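Long-range contact in putative methyltransferase (Porphyromonas gingivalis, PDB 3LL7), which is a putative methyltransferase, its substrate not established, that probably transfers a methyl group from S-adenosylmethionine: residues E10-Y21 with S33-V44. Residues are numbered along the deposited sequence; the frame is centred on the assembly and turned at random.
Sequences EILAITRWAKLY and SNDIPPEYRAAV
W17 reaches from helix 8-20 into the angle between I36, P37, Y40 and V44. W17 CB starts against V44 CG2 (3.7 Å). At CG the five-membered ring of W17 begins, and I36 CG1 lies over one face of it as a CH-pi contact, 4.1 Å from the centroid and near CD1 and CD2 as well, while A13 O and R16 NH1 sit above the opposite face near the rim. Farther out, CE3 meets V44 CG2 and I36 CG2, CZ3 meets CB and CD2 of Y40, and W17 CH2 ends on P37 CD at 3.4 Å, with CZ2 beside it on the same atom. With CG anti to the carbonyl carbon (chi1 -71°), the indole runs back along its own helix and is clasped between that helix and the incoming chain. Helices 8-20 and 38-57 pack here within the N-terminal domain of PG_1098, a small helical unit far from the centre of the chain; the axes of the parts 10-20 and 38-44 approach to 9.5 Å and cross at -67°. I14 CD1 rests on A43 CB, and F6 touches both side chains. The hydroxyl of Y40 donates a short bond, 2.5 Å, to the anti lone pair of E10 OE2, the carboxylate standing almost perpendicular to the ring; E10 OE1 is engaged by D7 N. At the other end, in the N34 conformer described here, N34 CB sits over one face of the Y21 ring, 3.4 Å from its centroid, and OD1 takes the I36 N-H in an Asx turn. L20 CG covers the opposite face, and Y21 OH accepts D35 N at 3.1 Å (159°).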
loop_
_atom_site.group_PDB
_atom_site.type_symbol
_atom_site.label_atom_id
_atom_site.label_comp_id
_atom_site.label_asym_id
_atom_site.label_seq_id
_atom_site.Cartn_x
_atom_site.Cartn_y
_atom_site.Cartn_z
ATOM N N GLU A 10 -31.913 12.478 -6.829
ATOM C CA GLU A 10 -31.793 11.292 -7.674
ATOM C C GLU A 10 -30.870 10.250 -7.055
ATOM O O GLU A 10 -31.160 9.042 -7.109
ATOM C CB GLU A 10 -31.287 11.669 -9.074
ATOM C CG GLU A 10 -32.293 12.502 -9.902
ATOM C CD GLU A 10 -31.680 13.024 -11.170
ATOM O OE1 GLU A 10 -30.636 13.688 -11.068
ATOM O OE2 GLU A 10 -32.231 12.763 -12.262
ATOM N N ILE A 11 -29.788 10.709 -6.409
ATOM C CA ILE A 11 -28.879 9.770 -5.717
ATOM C C ILE A 11 -29.600 9.089 -4.573
ATOM O O ILE A 11 -29.489 7.884 -4.414
ATOM C CB ILE A 11 -27.597 10.483 -5.215
ATOM C CG1 ILE A 11 -26.800 10.957 -6.438
ATOM C CG2 ILE A 11 -26.735 9.518 -4.326
ATOM C CD1 ILE A 11 -25.664 11.955 -6.134
ATOM N N LEU A 12 -30.370 9.848 -3.807
ATOM C CA LEU A 12 -31.178 9.229 -2.767
ATOM C C LEU A 12 -32.133 8.170 -3.324
ATOM O O LEU A 12 -32.251 7.093 -2.731
ATOM C CB LEU A 12 -31.942 10.273 -1.959
ATOM C CG LEU A 12 -31.110 11.130 -1.000
ATOM C CD1 LEU A 12 -31.926 12.401 -0.648
ATOM C CD2 LEU A 12 -30.706 10.359 0.260
ATOM N N ALA A 13 -32.807 8.466 -4.437
ATOM C CA ALA A 13 -33.720 7.497 -5.046
ATOM C C ALA A 13 -32.955 6.281 -5.524
ATOM O O ALA A 13 -33.383 5.151 -5.310
ATOM C CB ALA A 13 -34.507 8.124 -6.217
ATOM N N ILE A 14 -31.825 6.505 -6.203
ATOM C CA ILE A 14 -31.072 5.376 -6.748
ATOM C C ILE A 14 -30.616 4.419 -5.646
ATOM O O ILE A 14 -30.734 3.181 -5.795
ATOM C CB ILE A 14 -29.900 5.844 -7.655
ATOM C CG1 ILE A 14 -30.476 6.442 -8.935
ATOM C CG2 ILE A 14 -28.920 4.675 -7.952
ATOM C CD1 ILE A 14 -29.465 7.453 -9.649
ATOM N N THR A 15 -30.132 4.970 -4.526
ATOM C CA THR A 15 -29.700 4.112 -3.424
ATOM C C THR A 15 -30.885 3.423 -2.735
ATOM O O THR A 15 -30.747 2.274 -2.300
ATOM C CB THR A 15 -28.858 4.873 -2.376
ATOM O OG1 THR A 15 -29.604 5.984 -1.873
ATOM C CG2 THR A 15 -27.581 5.432 -3.012
ATOM N N ARG A 16 -32.021 4.124 -2.610
ATOM C CA ARG A 16 -33.250 3.471 -2.082
ATOM C C ARG A 16 -33.665 2.300 -3.006
ATOM O O ARG A 16 -33.962 1.191 -2.529
ATOM C CB ARG A 16 -34.345 4.535 -1.874
ATOM C CG ARG A 16 -35.809 4.054 -1.645
ATOM C CD ARG A 16 -36.735 5.278 -1.447
ATOM N NE ARG A 16 -36.820 6.136 -2.638
ATOM C CZ ARG A 16 -37.625 5.902 -3.678
ATOM N NH1 ARG A 16 -37.647 6.753 -4.713
ATOM N NH2 ARG A 16 -38.455 4.850 -3.663
ATOM N N TRP A 17 -33.653 2.520 -4.328
ATOM C CA TRP A 17 -34.034 1.442 -5.260
ATOM C C TRP A 17 -33.022 0.269 -5.259
ATOM O O TRP A 17 -33.429 -0.899 -5.319
ATOM C CB TRP A 17 -34.179 1.975 -6.678
ATOM C CG TRP A 17 -35.395 2.862 -6.896
ATOM C CD1 TRP A 17 -36.689 2.664 -6.428
ATOM C CD2 TRP A 17 -35.427 4.048 -7.682
ATOM N NE1 TRP A 17 -37.499 3.701 -6.872
ATOM C CE2 TRP A 17 -36.749 4.547 -7.649
ATOM C CE3 TRP A 17 -34.451 4.742 -8.415
ATOM C CZ2 TRP A 17 -37.130 5.735 -8.314
ATOM C CZ3 TRP A 17 -34.819 5.933 -9.087
ATOM C CH2 TRP A 17 -36.158 6.407 -9.033
ATOM N N ALA A 18 -31.727 0.588 -5.173
ATOM C CA ALA A 18 -30.666 -0.455 -5.096
ATOM C C ALA A 18 -30.856 -1.357 -3.898
ATOM O O ALA A 18 -30.593 -2.563 -3.970
ATOM C CB ALA A 18 -29.294 0.171 -5.020
ATOM N N LYS A 19 -31.296 -0.764 -2.792
ATOM C CA LYS A 19 -31.595 -1.529 -1.590
ATOM C C LYS A 19 -32.915 -2.304 -1.679
ATOM O O LYS A 19 -32.981 -3.497 -1.347
ATOM C CB LYS A 19 -31.612 -0.584 -0.380
ATOM C CG LYS A 19 -32.079 -1.237 0.908
ATOM C CD LYS A 19 -31.857 -0.325 2.116
ATOM C CE LYS A 19 -32.373 -0.987 3.395
ATOM N NZ LYS A 19 -32.043 -0.155 4.589
ATOM N N LEU A 20 -33.974 -1.617 -2.102
ATOM C CA LEU A 20 -35.308 -2.243 -2.212
ATOM C C LEU A 20 -35.253 -3.449 -3.163
ATOM O O LEU A 20 -35.866 -4.488 -2.902
ATOM C CB LEU A 20 -36.331 -1.212 -2.720
ATOM C CG LEU A 20 -37.764 -1.718 -2.856
ATOM C CD1 LEU A 20 -38.266 -2.167 -1.507
ATOM C CD2 LEU A 20 -38.686 -0.628 -3.435
ATOM N N TYR A 21 -34.492 -3.322 -4.251
ATOM C CA TYR A 21 -34.483 -4.353 -5.293
ATOM C C TYR A 21 -33.171 -5.120 -5.298
ATOM O O TYR A 21 -32.795 -5.718 -6.307
ATOM C CB TYR A 21 -34.799 -3.747 -6.675
ATOM C CG TYR A 21 -36.159 -3.089 -6.735
ATOM C CD1 TYR A 21 -37.333 -3.850 -6.605
ATOM C CD2 TYR A 21 -36.285 -1.698 -6.886
ATOM C CE1 TYR A 21 -38.588 -3.250 -6.646
ATOM C CE2 TYR A 21 -37.554 -1.081 -6.925
ATOM C CZ TYR A 21 -38.696 -1.865 -6.805
ATOM O OH TYR A 21 -39.956 -1.285 -6.828
ATOM N N SER A 33 -39.252 -6.484 -13.191
ATOM C CA SER A 33 -40.349 -5.893 -12.435
ATOM C C SER A 33 -39.970 -5.074 -11.211
ATOM O O SER A 33 -39.603 -5.605 -10.151
ATOM C CB SER A 33 -41.321 -6.994 -12.037
ATOM O OG SER A 33 -42.076 -7.336 -13.173
ATOM N N ASN A 34 -40.128 -3.764 -11.374
ATOM C CA ASN A 34 -39.921 -2.817 -10.323
ATOM C C ASN A 34 -40.452 -1.454 -10.778
ATOM O O ASN A 34 -40.867 -1.254 -11.922
ATOM C CB ASN A 34 -38.433 -2.756 -9.953
ATOM C CG ASN A 34 -37.561 -2.430 -11.130
ATOM O OD1 ASN A 34 -37.757 -1.403 -11.778
ATOM N ND2 ASN A 34 -36.608 -3.318 -11.441
ATOM N N ASP A 35 -40.428 -0.543 -9.835
ATOM C CA ASP A 35 -40.914 0.847 -9.936
ATOM C C ASP A 35 -39.827 1.851 -10.314
ATOM O O ASP A 35 -39.990 3.066 -10.101
ATOM C CB ASP A 35 -41.516 1.251 -8.613
ATOM C CG ASP A 35 -42.740 0.426 -8.268
ATOM O OD1 ASP A 35 -43.501 0.064 -9.199
ATOM O OD2 ASP A 35 -42.928 0.141 -7.079
ATOM N N ILE A 36 -38.721 1.356 -10.845
ATOM C CA ILE A 36 -37.632 2.244 -11.251
ATOM C C ILE A 36 -37.927 2.832 -12.624
ATOM O O ILE A 36 -38.137 2.089 -13.582
ATOM C CB ILE A 36 -36.280 1.502 -11.291
ATOM C CG1 ILE A 36 -36.019 0.731 -9.993
ATOM C CG2 ILE A 36 -35.120 2.482 -11.625
ATOM C CD1 ILE A 36 -34.919 -0.307 -10.131
ATOM N N PRO A 37 -37.931 4.176 -12.746
ATOM C CA PRO A 37 -38.166 4.738 -14.063
ATOM C C PRO A 37 -37.066 4.271 -15.003
ATOM O O PRO A 37 -35.941 4.008 -14.547
ATOM C CB PRO A 37 -38.072 6.257 -13.828
ATOM C CG PRO A 37 -38.456 6.436 -12.427
ATOM C CD PRO A 37 -37.948 5.204 -11.697
ATOM N N PRO A 38 -37.384 4.136 -16.305
ATOM C CA PRO A 38 -36.440 3.613 -17.300
ATOM C C PRO A 38 -35.086 4.292 -17.246
ATOM O O PRO A 38 -34.055 3.611 -17.299
ATOM C CB PRO A 38 -37.122 3.937 -18.631
ATOM C CG PRO A 38 -38.567 3.970 -18.324
ATOM C CD PRO A 38 -38.660 4.554 -16.931
ATOM N N GLU A 39 -35.083 5.623 -17.124
ATOM C CA GLU A 39 -33.835 6.391 -17.173
ATOM C C GLU A 39 -32.886 6.157 -15.980
ATOM O O GLU A 39 -31.725 6.539 -16.039
ATOM C CB GLU A 39 -34.119 7.882 -17.397
ATOM C CG GLU A 39 -34.786 8.623 -16.256
ATOM C CD GLU A 39 -36.333 8.566 -16.295
ATOM O OE1 GLU A 39 -36.931 7.631 -16.887
ATOM O OE2 GLU A 39 -36.964 9.478 -15.721
ATOM N N TYR A 40 -33.381 5.537 -14.901
ATOM C CA TYR A 40 -32.563 5.254 -13.712
ATOM C C TYR A 40 -32.164 3.789 -13.547
ATOM O O TYR A 40 -31.395 3.447 -12.650
ATOM C CB TYR A 40 -33.273 5.738 -12.406
ATOM C CG TYR A 40 -33.554 7.224 -12.398
ATOM C CD1 TYR A 40 -32.505 8.147 -12.421
ATOM C CD2 TYR A 40 -34.857 7.712 -12.376
ATOM C CE1 TYR A 40 -32.752 9.502 -12.430
ATOM C CE2 TYR A 40 -35.122 9.063 -12.362
ATOM C CZ TYR A 40 -34.059 9.961 -12.418
ATOM O OH TYR A 40 -34.297 11.314 -12.423
ATOM N N ARG A 41 -32.679 2.907 -14.395
ATOM C CA ARG A 41 -32.400 1.472 -14.213
ATOM C C ARG A 41 -30.907 1.104 -14.353
ATOM O O ARG A 41 -30.382 0.316 -13.560
ATOM C CB ARG A 41 -33.268 0.651 -15.170
ATOM C CG ARG A 41 -34.713 0.627 -14.706
ATOM C CD ARG A 41 -35.614 -0.028 -15.714
ATOM N NE ARG A 41 -36.937 -0.159 -15.113
ATOM C CZ ARG A 41 -37.874 -0.993 -15.540
ATOM N NH1 ARG A 41 -37.637 -1.785 -16.578
ATOM N NH2 ARG A 41 -39.044 -1.056 -14.908
ATOM N N ALA A 42 -30.221 1.674 -15.346
ATOM C CA ALA A 42 -28.774 1.443 -15.469
ATOM C C ALA A 42 -28.010 1.855 -14.197
ATOM O O ALA A 42 -27.143 1.104 -13.724
ATOM C CB ALA A 42 -28.174 2.148 -16.724
ATOM N N ALA A 43 -28.331 3.033 -13.655
ATOM C CA ALA A 43 -27.671 3.516 -12.443
ATOM C C ALA A 43 -27.920 2.543 -11.280
ATOM O O ALA A 43 -27.002 2.247 -10.521
ATOM C CB ALA A 43 -28.178 4.926 -12.072
ATOM N N VAL A 44 -29.172 2.091 -11.106
ATOM C CA VAL A 44 -29.475 1.121 -10.049
ATOM C C VAL A 44 -28.756 -0.215 -10.301
ATOM O O VAL A 44 -28.132 -0.771 -9.391
ATOM C CB VAL A 44 -31.013 0.894 -9.852
ATOM C CG1 VAL A 44 -31.262 -0.232 -8.852
ATOM C CG2 VAL A 44 -31.703 2.212 -9.389
#